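Local coordinates for PhiRv1 phage protein (PDB 6LG3) that probably acts as a bacterial toxin of Mycobacterium tuberculosis that activates a RACK1-NLRP3-gasdermin D pyroptosis and IL-1 beta immune pathway in the host, at residues L13-V18 with L60-D64; F36-L42 with L53-G57. All coordinates share one frame. Residue numbers count along the deposited sequence, not the author numbering.

Contact 1. Residues L13-V18 with L60-D64; sequences LAVQVV and LVHAD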
loop_
_atom_site.group_PDB
_atom_site.type_symbol
_atom_site.label_atom_id
_atom_site.label_comp_id
_atom_site.label_asym_id
_atom_site.label_seq_id
_atom_site.Cartn_x
_atom_site.Cartn_y
_atom_site.Cartn_z
ATOM N N LEU A 13 -0.924 -4.337 -3.063
ATOM C CA LEU A 13 -0.871 -5.131 -1.838
ATOM C C LEU A 13 -1.877 -4.631 -0.797
ATOM O O LEU A 13 -2.459 -5.432 -0.052
ATOM C CB LEU A 13 0.541 -5.104 -1.254
ATOM C CG LEU A 13 1.679 -5.660 -2.112
ATOM C CD1 LEU A 13 2.992 -5.476 -1.369
ATOM C CD2 LEU A 13 1.436 -7.122 -2.409
ATOM N N ALA A 14 -2.073 -3.311 -0.706
ATOM C CA ALA A 14 -3.043 -2.789 0.256
ATOM C C ALA A 14 -4.466 -3.175 -0.122
ATOM O O ALA A 14 -5.263 -3.548 0.749
ATOM C CB ALA A 14 -2.914 -1.273 0.375
ATOM N N VAL A 15 -4.802 -3.097 -1.414
ATOM C CA VAL A 15 -6.113 -3.558 -1.870
ATOM C C VAL A 15 -6.322 -5.018 -1.486
ATOM O O VAL A 15 -7.399 -5.399 -1.007
ATOM C CB VAL A 15 -6.260 -3.339 -3.388
ATOM C CG1 VAL A 15 -7.540 -3.976 -3.914
ATOM C CG2 VAL A 15 -6.225 -1.856 -3.714
ATOM N N GLN A 16 -5.288 -5.857 -1.672
ATOM C CA GLN A 16 -5.392 -7.260 -1.268
ATOM C C GLN A 16 -5.637 -7.397 0.230
ATOM O O GLN A 16 -6.430 -8.245 0.663
ATOM C CB GLN A 16 -4.126 -8.030 -1.659
ATOM C CG GLN A 16 -3.916 -8.168 -3.147
ATOM C CD GLN A 16 -2.638 -8.932 -3.476
ATOM O OE1 GLN A 16 -1.843 -8.507 -4.316
ATOM N NE2 GLN A 16 -2.438 -10.065 -2.809
ATOM N N VAL A 17 -4.947 -6.590 1.041
ATOM C CA VAL A 17 -5.124 -6.665 2.489
ATOM C C VAL A 17 -6.551 -6.290 2.867
ATOM O O VAL A 17 -7.192 -6.954 3.692
ATOM C CB VAL A 17 -4.101 -5.764 3.209
ATOM C CG1 VAL A 17 -4.456 -5.641 4.698
ATOM C CG2 VAL A 17 -2.689 -6.306 3.030
ATOM N N VAL A 18 -7.065 -5.209 2.276
ATOM C CA VAL A 18 -8.410 -4.759 2.626
ATOM C C VAL A 18 -9.432 -5.812 2.229
ATOM O O VAL A 18 -10.369 -6.106 2.987
ATOM C CB VAL A 18 -8.717 -3.398 1.975
ATOM C CG1 VAL A 18 -10.162 -2.972 2.279
ATOM C CG2 VAL A 18 -7.742 -2.336 2.474
ATOM N N LEU A 60 -1.201 -0.834 6.968
ATOM C CA LEU A 60 -1.877 -1.877 6.214
ATOM C C LEU A 60 -0.888 -2.844 5.579
ATOM O O LEU A 60 -1.162 -4.047 5.515
ATOM C CB LEU A 60 -2.751 -1.266 5.119
ATOM C CG LEU A 60 -4.121 -0.698 5.495
ATOM C CD1 LEU A 60 -4.808 -0.167 4.255
ATOM C CD2 LEU A 60 -4.988 -1.735 6.171
ATOM N N VAL A 61 0.251 -2.337 5.093
ATOM C CA VAL A 61 1.202 -3.158 4.343
ATOM C C VAL A 61 2.612 -2.832 4.801
ATOM O O VAL A 61 2.969 -1.660 4.942
ATOM C CB VAL A 61 1.101 -2.922 2.817
ATOM C CG1 VAL A 61 2.115 -3.798 2.050
ATOM C CG2 VAL A 61 -0.307 -3.157 2.312
ATOM N N HIS A 62 3.430 -3.859 5.006
ATOM C CA HIS A 62 4.866 -3.635 5.039
ATOM C C HIS A 62 5.543 -4.672 4.156
ATOM O O HIS A 62 5.126 -5.835 4.109
ATOM C CB HIS A 62 5.441 -3.643 6.465
ATOM C CG HIS A 62 5.289 -4.941 7.188
ATOM N ND1 HIS A 62 6.215 -5.957 7.088
ATOM C CD2 HIS A 62 4.344 -5.373 8.057
ATOM C CE1 HIS A 62 5.835 -6.970 7.846
ATOM N NE2 HIS A 62 4.703 -6.641 8.445
ATOM N N ALA A 63 6.539 -4.226 3.404
ATOM C CA ALA A 63 7.225 -5.090 2.454
ATOM C C ALA A 63 8.722 -4.831 2.530
ATOM O O ALA A 63 9.151 -3.683 2.622
ATOM C CB ALA A 63 6.728 -4.854 1.023
ATOM N N ASP A 64 9.506 -5.901 2.494
ATOM C CA ASP A 64 10.950 -5.758 2.401
ATOM C C ASP A 64 11.318 -4.913 1.187
ATOM O O ASP A 64 10.739 -5.071 0.113
ATOM C CB ASP A 64 11.580 -7.143 2.284
ATOM C CG ASP A 64 13.057 -7.080 2.041
ATOM O OD1 ASP A 64 13.456 -7.316 0.896
ATOM O OD2 ASP A 64 13.796 -6.807 3.005
#
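A helix can rest closely on a strand where a small residue lets a branched one in, and the meeting of 13-18 with 60-64 is a compact instance. The knob is Val61. Its CG2 methyl reaches the helix backbone at Ala14, 3.4 Å from Ala14 CA and 3.8 Å from Ala14 CB, an approach open because a single methyl is all that Ala14 carries. Leu13 and Val17, one helical turn apart, border this hollow: Leu13 CB lies 3.9 Å from Val61 CG1, and Val17 CG2 lies 4.0 Å from Val61 CG2. Val61 thus sits among three helical residues, and the axes of the short segments come within 7.6 Å, their directions 132° apart.

The second bump is Leu60, which fits between Ala14, Val17 and Val18. Its CD1 is 4.1 Å from Val18 CG2 and 4.5 Å from Ala14 CB, while its CD2 is 4.2 Å from Val17 CG1. Consecutive strand residues would normally point to opposite faces; here a classic beta bulge places Leu60 and Val61 together opposite Leu53, and both turn toward the helix. Farther along, Ala63 offers little bulk, and Leu13 CD1 only grazes its CB at 4.5 Å. No hydrogen bond crosses the interface, so shape does the work.

In the fold, this joins helix 4-22 to strand 58-64, an outermost strand of the antiparallel sheet. Met10 of the same helix extends the cover over Val61 and Ala63, Leu53 of strand 50-55 touches Ala14 and Leu60, and helix 26-39 packs on it through Ala29 against Val18 and Leu33 against Leu60.

Contact 2. Residues F36-L42 with L53-G57; sequences FAKDGTL and LEAGG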
loop_
_atom_site.group_PDB
_atom_site.type_symbol
_atom_site.label_atom_id
_atom_site.label_comp_id
_atom_site.label_asym_id
_atom_site.label_seq_id
_atom_site.Cartn_x
_atom_site.Cartn_y
_atom_site.Cartn_z
ATOM N N PHE A 36 -9.228 7.485 2.270
ATOM C CA PHE A 36 -8.088 7.837 3.116
ATOM C C PHE A 36 -7.166 8.846 2.431
ATOM O O PHE A 36 -6.625 9.749 3.084
ATOM C CB PHE A 36 -7.299 6.591 3.489
ATOM C CG PHE A 36 -7.975 5.722 4.502
ATOM C CD1 PHE A 36 -8.191 6.181 5.795
ATOM C CD2 PHE A 36 -8.357 4.428 4.174
ATOM C CE1 PHE A 36 -8.803 5.372 6.734
ATOM C CE2 PHE A 36 -8.962 3.611 5.113
ATOM C CZ PHE A 36 -9.184 4.087 6.393
ATOM N N ALA A 37 -6.946 8.689 1.123
ATOM C CA ALA A 37 -6.098 9.637 0.408
ATOM C C ALA A 37 -6.683 11.044 0.454
ATOM O O ALA A 37 -5.958 12.023 0.681
ATOM C CB ALA A 37 -5.907 9.183 -1.040
ATOM N N LYS A 38 -7.991 11.163 0.232
ATOM C CA LYS A 38 -8.626 12.474 0.289
ATOM C C LYS A 38 -8.507 13.082 1.684
ATOM O O LYS A 38 -8.311 14.297 1.826
ATOM C CB LYS A 38 -10.085 12.342 -0.151
ATOM C CG LYS A 38 -10.988 13.515 0.205
ATOM C CD LYS A 38 -12.408 13.250 -0.272
ATOM C CE LYS A 38 -13.398 13.609 0.821
ATOM N NZ LYS A 38 -13.106 14.952 1.401
ATOM N N ASP A 39 -8.573 12.248 2.734
ATOM C CA ASP A 39 -8.381 12.812 4.070
ATOM C C ASP A 39 -6.915 13.110 4.388
ATOM O O ASP A 39 -6.634 13.764 5.395
ATOM C CB ASP A 39 -8.976 11.878 5.127
ATOM C CG ASP A 39 -9.403 12.614 6.394
ATOM O OD1 ASP A 39 -10.571 12.444 6.799
ATOM O OD2 ASP A 39 -8.586 13.334 7.006
ATOM N N GLY A 40 -5.975 12.679 3.552
ATOM C CA GLY A 40 -4.574 12.944 3.813
ATOM C C GLY A 40 -3.917 11.961 4.756
ATOM O O GLY A 40 -2.840 12.250 5.287
ATOM N N THR A 41 -4.539 10.806 4.993
ATOM C CA THR A 41 -4.012 9.811 5.918
ATOM C C THR A 41 -3.557 8.536 5.215
ATOM O O THR A 41 -3.329 7.517 5.881
ATOM C CB THR A 41 -5.055 9.480 6.990
ATOM O OG1 THR A 41 -6.204 8.877 6.382
ATOM C CG2 THR A 41 -5.484 10.744 7.719
ATOM N N LEU A 42 -3.416 8.559 3.891
ATOM C CA LEU A 42 -2.831 7.440 3.153
ATOM C C LEU A 42 -1.368 7.777 2.927
ATOM O O LEU A 42 -1.040 8.614 2.080
ATOM C CB LEU A 42 -3.551 7.191 1.830
ATOM C CG LEU A 42 -3.107 5.952 1.038
ATOM C CD1 LEU A 42 -3.379 4.682 1.825
ATOM C CD2 LEU A 42 -3.807 5.909 -0.303
ATOM N N LEU A 53 2.725 1.047 3.949
ATOM C CA LEU A 53 1.531 1.775 3.539
ATOM C C LEU A 53 0.610 1.816 4.747
ATOM O O LEU A 53 0.184 0.758 5.252
ATOM C CB LEU A 53 0.841 1.126 2.332
ATOM C CG LEU A 53 -0.359 1.876 1.723
ATOM C CD1 LEU A 53 -0.493 1.552 0.240
ATOM C CD2 LEU A 53 -1.654 1.532 2.446
ATOM N N GLU A 54 0.345 3.040 5.212
ATOM C CA GLU A 54 -0.513 3.343 6.350
ATOM C C GLU A 54 -1.804 3.992 5.881
ATOM O O GLU A 54 -1.787 4.861 5.000
ATOM C CB GLU A 54 0.130 4.331 7.318
ATOM C CG GLU A 54 1.369 3.947 8.024
ATOM C CD GLU A 54 1.762 5.031 9.021
ATOM O OE1 GLU A 54 0.986 6.006 9.167
ATOM O OE2 GLU A 54 2.831 4.915 9.652
ATOM N N ALA A 55 -2.908 3.609 6.518
ATOM C CA ALA A 55 -4.212 4.215 6.278
ATOM C C ALA A 55 -4.795 4.595 7.628
ATOM O O ALA A 55 -4.969 3.731 8.493
ATOM C CB ALA A 55 -5.144 3.259 5.528
ATOM N N GLY A 56 -5.077 5.879 7.818
ATOM C CA GLY A 56 -5.654 6.316 9.081
ATOM C C GLY A 56 -4.812 5.963 10.287
ATOM O O GLY A 56 -5.353 5.529 11.313
ATOM N N GLY A 57 -3.489 6.097 10.174
ATOM C CA GLY A 57 -2.583 5.847 11.278
ATOM C C GLY A 57 -2.250 4.394 11.540
ATOM O O GLY A 57 -1.464 4.116 12.455
HETATM O O HOH W 1 -1.904 6.977 8.304
#
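At the apolar centre, Ala55 CB sits over one face of the Phe36 ring, 3.8 Å from the ring centroid and 16° off its normal, a CH-pi contact. Leu42 CD1 continues the apolar patch, 3.6 Å from Leu53 CD2 and 4.3 Å from Ala55 CB. Leu42 and Ala55 form an antiparallel non-hydrogen-bonded pair, CA to CA 4.7 Å, with both side chains on the same face of the sheet.

Outward, the backbone takes over. Gly56 N donates to Thr41 O at 3.1 Å, and two CA-H...O contacts lie beside it, Ala55 CA to Thr41 O at 3.4 Å and Leu42 CA to Glu54 O at 3.3 Å. Gly56 passes close to Phe36, where a CB would be tight against the ring. The helix ends in a Schellman motif at Gly40, whose positive phi turns the chain so that Thr41 N bonds back to Phe36 O at 3.0 Å.

At the polar edge a water donates to Thr41 O (2.9 Å) and to Glu54 OE1 (3.2 Å) and accepts from Gly57 N (2.6 Å), linking the chain after the helix to the strand end and its turn.

The contact thus exemplifies a Schellman-terminated helix, 26-39, leading directly into an edge strand, 42-46, that pairs antiparallel with its neighbour, 50-55. Leu60 of strand 58-64 touches Leu53 and Ala55, and helix 4-22 reaches Leu53 through Met10 and Ala14.

Overall arrangement
The two contacts share one antiparallel sheet but meet different helices, and both are partly buried. Contact 1, its centre about 5 Å from that of the chain, lies nearer the core, with no exposed residue among those that touch; it is held by apolar side-chain packing, with no hydrogen bond across it. Contact 2, its centre about 10 Å from that of the chain, includes the exposed Gly56 and mixes an apolar middle with backbone hydrogen bonding and a bridging water. Their centres lie about 13 Å apart, yet they merge at Leu53, which packs on Ala14 and probably hydrogen-bonds through its backbone to Leu60 and Val61. Leu60 also touches Ala55, so one continuous apolar layer runs through both.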